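Transmembrane oligosaccharyl transferase (Archaeoglobus fulgidus, PDB 3WAJ) is a large membrane-embedded protein of the STT3/AglB oligosaccharyl transferase family, with a helical transmembrane part of GT-C type that carries a zinc ion. Local coordinates at residues 259-264 and 278-283. Residues are numbered along the deposited sequence; the frame is centred on the assembly and turned at random.
Sequences LIYLPF and PFQLLV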
loop_
_atom_site.group_PDB
_atom_site.type_symbol
_atom_site.label_atom_id
_atom_site.label_comp_id
_atom_site.label_asym_id
_atom_site.label_seq_id
_atom_site.Cartn_x
_atom_site.Cartn_y
_atom_site.Cartn_z
ATOM N N LEU A 259 13.311 27.547 -3.383
ATOM C CA LEU A 259 14.661 27.424 -2.843
ATOM C C LEU A 259 14.818 26.148 -2.035
ATOM O O LEU A 259 15.826 25.447 -2.142
ATOM C CB LEU A 259 14.981 28.616 -1.940
ATOM C CG LEU A 259 15.478 29.866 -2.639
ATOM C CD1 LEU A 259 15.681 30.980 -1.624
ATOM C CD2 LEU A 259 16.772 29.532 -3.352
ATOM N N ILE A 260 13.824 25.867 -1.204
ATOM C CA ILE A 260 13.823 24.665 -0.384
ATOM C C ILE A 260 13.717 23.410 -1.251
ATOM O O ILE A 260 14.335 22.385 -0.964
ATOM C CB ILE A 260 12.677 24.723 0.628
ATOM C CG1 ILE A 260 12.924 25.886 1.574
ATOM C CG2 ILE A 260 12.536 23.402 1.398
ATOM C CD1 ILE A 260 11.733 26.243 2.368
ATOM N N TYR A 261 12.942 23.500 -2.324
ATOM C CA TYR A 261 12.769 22.366 -3.209
ATOM C C TYR A 261 14.012 22.121 -4.045
ATOM O O TYR A 261 14.345 20.972 -4.353
ATOM C CB TYR A 261 11.574 22.586 -4.136
ATOM C CG TYR A 261 11.319 21.393 -5.015
ATOM C CD1 TYR A 261 10.794 20.228 -4.487
ATOM C CD2 TYR A 261 11.628 21.422 -6.358
ATOM C CE1 TYR A 261 10.568 19.121 -5.282
ATOM C CE2 TYR A 261 11.411 20.320 -7.168
ATOM C CZ TYR A 261 10.879 19.172 -6.626
ATOM O OH TYR A 261 10.656 18.083 -7.438
ATOM N N LEU A 262 14.676 23.221 -4.401
ATOM C CA LEU A 262 15.772 23.251 -5.376
ATOM C C LEU A 262 16.823 22.132 -5.280
ATOM O O LEU A 262 17.171 21.534 -6.301
ATOM C CB LEU A 262 16.453 24.622 -5.371
ATOM C CG LEU A 262 17.607 24.848 -6.344
ATOM C CD1 LEU A 262 17.140 24.528 -7.756
ATOM C CD2 LEU A 262 18.099 26.300 -6.253
ATOM N N PRO A 263 17.334 21.846 -4.069
ATOM C CA PRO A 263 18.350 20.788 -3.998
ATOM C C PRO A 263 17.861 19.419 -4.464
ATOM O O PRO A 263 18.690 18.563 -4.799
ATOM C CB PRO A 263 18.682 20.723 -2.498
ATOM C CG PRO A 263 18.375 22.066 -1.982
ATOM C CD PRO A 263 17.193 22.559 -2.783
ATOM N N PHE A 264 16.546 19.213 -4.490
ATOM C CA PHE A 264 16.013 17.884 -4.785
ATOM C C PHE A 264 15.403 17.786 -6.179
ATOM O O PHE A 264 14.951 16.715 -6.599
ATOM C CB PHE A 264 14.993 17.491 -3.723
ATOM C CG PHE A 264 15.475 17.723 -2.320
ATOM C CD1 PHE A 264 16.160 16.724 -1.631
ATOM C CD2 PHE A 264 15.247 18.941 -1.687
ATOM C CE1 PHE A 264 16.605 16.935 -0.321
ATOM C CE2 PHE A 264 15.686 19.164 -0.378
ATOM C CZ PHE A 264 16.375 18.161 0.301
ATOM N N PRO A 278 12.410 18.410 -12.026
ATOM C CA PRO A 278 12.354 19.876 -11.998
ATOM C C PRO A 278 10.976 20.443 -12.364
ATOM O O PRO A 278 10.794 21.661 -12.300
ATOM C CB PRO A 278 13.439 20.300 -12.999
ATOM C CG PRO A 278 13.594 19.133 -13.920
ATOM C CD PRO A 278 13.255 17.890 -13.125
ATOM N N PHE A 279 10.025 19.582 -12.717
ATOM C CA PHE A 279 8.647 20.022 -12.929
ATOM C C PHE A 279 8.116 20.794 -11.714
ATOM O O PHE A 279 7.549 21.886 -11.841
ATOM C CB PHE A 279 7.720 18.834 -13.204
ATOM C CG PHE A 279 6.272 19.229 -13.319
ATOM C CD1 PHE A 279 5.367 18.897 -12.326
ATOM C CD2 PHE A 279 5.822 19.971 -14.414
ATOM C CE1 PHE A 279 4.025 19.274 -12.421
ATOM C CE2 PHE A 279 4.485 20.355 -14.514
ATOM C CZ PHE A 279 3.587 20.011 -13.518
ATOM N N GLN A 280 8.301 20.211 -10.536
ATOM C CA GLN A 280 7.799 20.813 -9.311
ATOM C C GLN A 280 8.446 22.183 -9.060
ATOM O O GLN A 280 7.756 23.132 -8.670
ATOM C CB GLN A 280 7.951 19.848 -8.117
ATOM C CG GLN A 280 7.050 18.604 -8.187
ATOM C CD GLN A 280 7.716 17.375 -8.831
ATOM O OE1 GLN A 280 8.605 17.487 -9.691
ATOM N NE2 GLN A 280 7.267 16.189 -8.417
ATOM N N LEU A 281 9.758 22.277 -9.319
ATOM C CA LEU A 281 10.516 23.533 -9.253
ATOM C C LEU A 281 9.931 24.598 -10.192
ATOM O O LEU A 281 9.802 25.766 -9.822
ATOM C CB LEU A 281 11.988 23.284 -9.615
ATOM C CG LEU A 281 12.955 24.481 -9.619
ATOM C CD1 LEU A 281 13.101 25.097 -8.227
ATOM C CD2 LEU A 281 14.336 24.107 -10.164
ATOM N N LEU A 282 9.589 24.184 -11.409
ATOM C CA LEU A 282 8.948 25.071 -12.368
ATOM C C LEU A 282 7.631 25.572 -11.798
ATOM O O LEU A 282 7.314 26.759 -11.913
ATOM C CB LEU A 282 8.704 24.345 -13.691
ATOM C CG LEU A 282 9.674 24.594 -14.847
ATOM C CD1 LEU A 282 11.104 24.788 -14.370
ATOM C CD2 LEU A 282 9.594 23.436 -15.835
ATOM N N VAL A 283 6.866 24.676 -11.177
ATOM C CA VAL A 283 5.577 25.073 -10.618
ATOM C C VAL A 283 5.754 26.151 -9.561
ATOM O O VAL A 283 5.065 27.162 -9.576
ATOM C CB VAL A 283 4.779 23.884 -10.031
ATOM C CG1 VAL A 283 3.490 24.390 -9.395
ATOM C CG2 VAL A 283 4.453 22.887 -11.118
#
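The phenol ring of Tyr261 meets the N-terminal part of helix 278-303 at an oblique angle: Gln280 CB and the backbone N of Leu281 both approach the ring obliquely, and the side-chain amide plane of Gln280 is inclined by 38° to it. CZ of Tyr261 rests 3.4 Å from CB of Gln280, while CE2 of Tyr261 comes to 3.3 Å from N of Leu281, so the outer part of the ring lies against the Gln280 methylene and the Leu281 backbone N. Closer to the ring's root, Tyr261 CD2 packs on Leu281 CB at 3.8 Å. With CG anti to the backbone N (chi1 -177°), the ring extends from the C-terminal part of helix 243-261 across to the second helix. Beside it, CD1 of Leu262 lies against both methyls of Leu281, nearer to CD2 of Leu281 (3.7 Å).

The polar ends are held chiefly from outside the two segments. Tyr261 OH stands 3.1 Å from Gln280 OE1, yet its hydrogen bond is to the carbonyl oxygen of Ser277, and OE1 in turn is bonded to the Ser277 hydroxyl. Gln280 is bent at chi2 (93°), and its NE2 reaches the carbonyl oxygens of Phe275 and, beyond helix 199-214, Gly216. Val212 of that helix also touches Tyr261.

This is a helix-to-helix packing in the STT3 N-terminal region, joining two consecutive helices next to their connecting loop. Direct contact is mostly apolar, with the ring also against a backbone N. Because a carbonyl can only accept, the phenol proton goes to Ser277, leaving the approach to OE1 a neighbouring contact; bonds at both OE1 and NE2 fix the amide's rotation, and Ser277 and Phe275 tie the connecting loop to the buried pair.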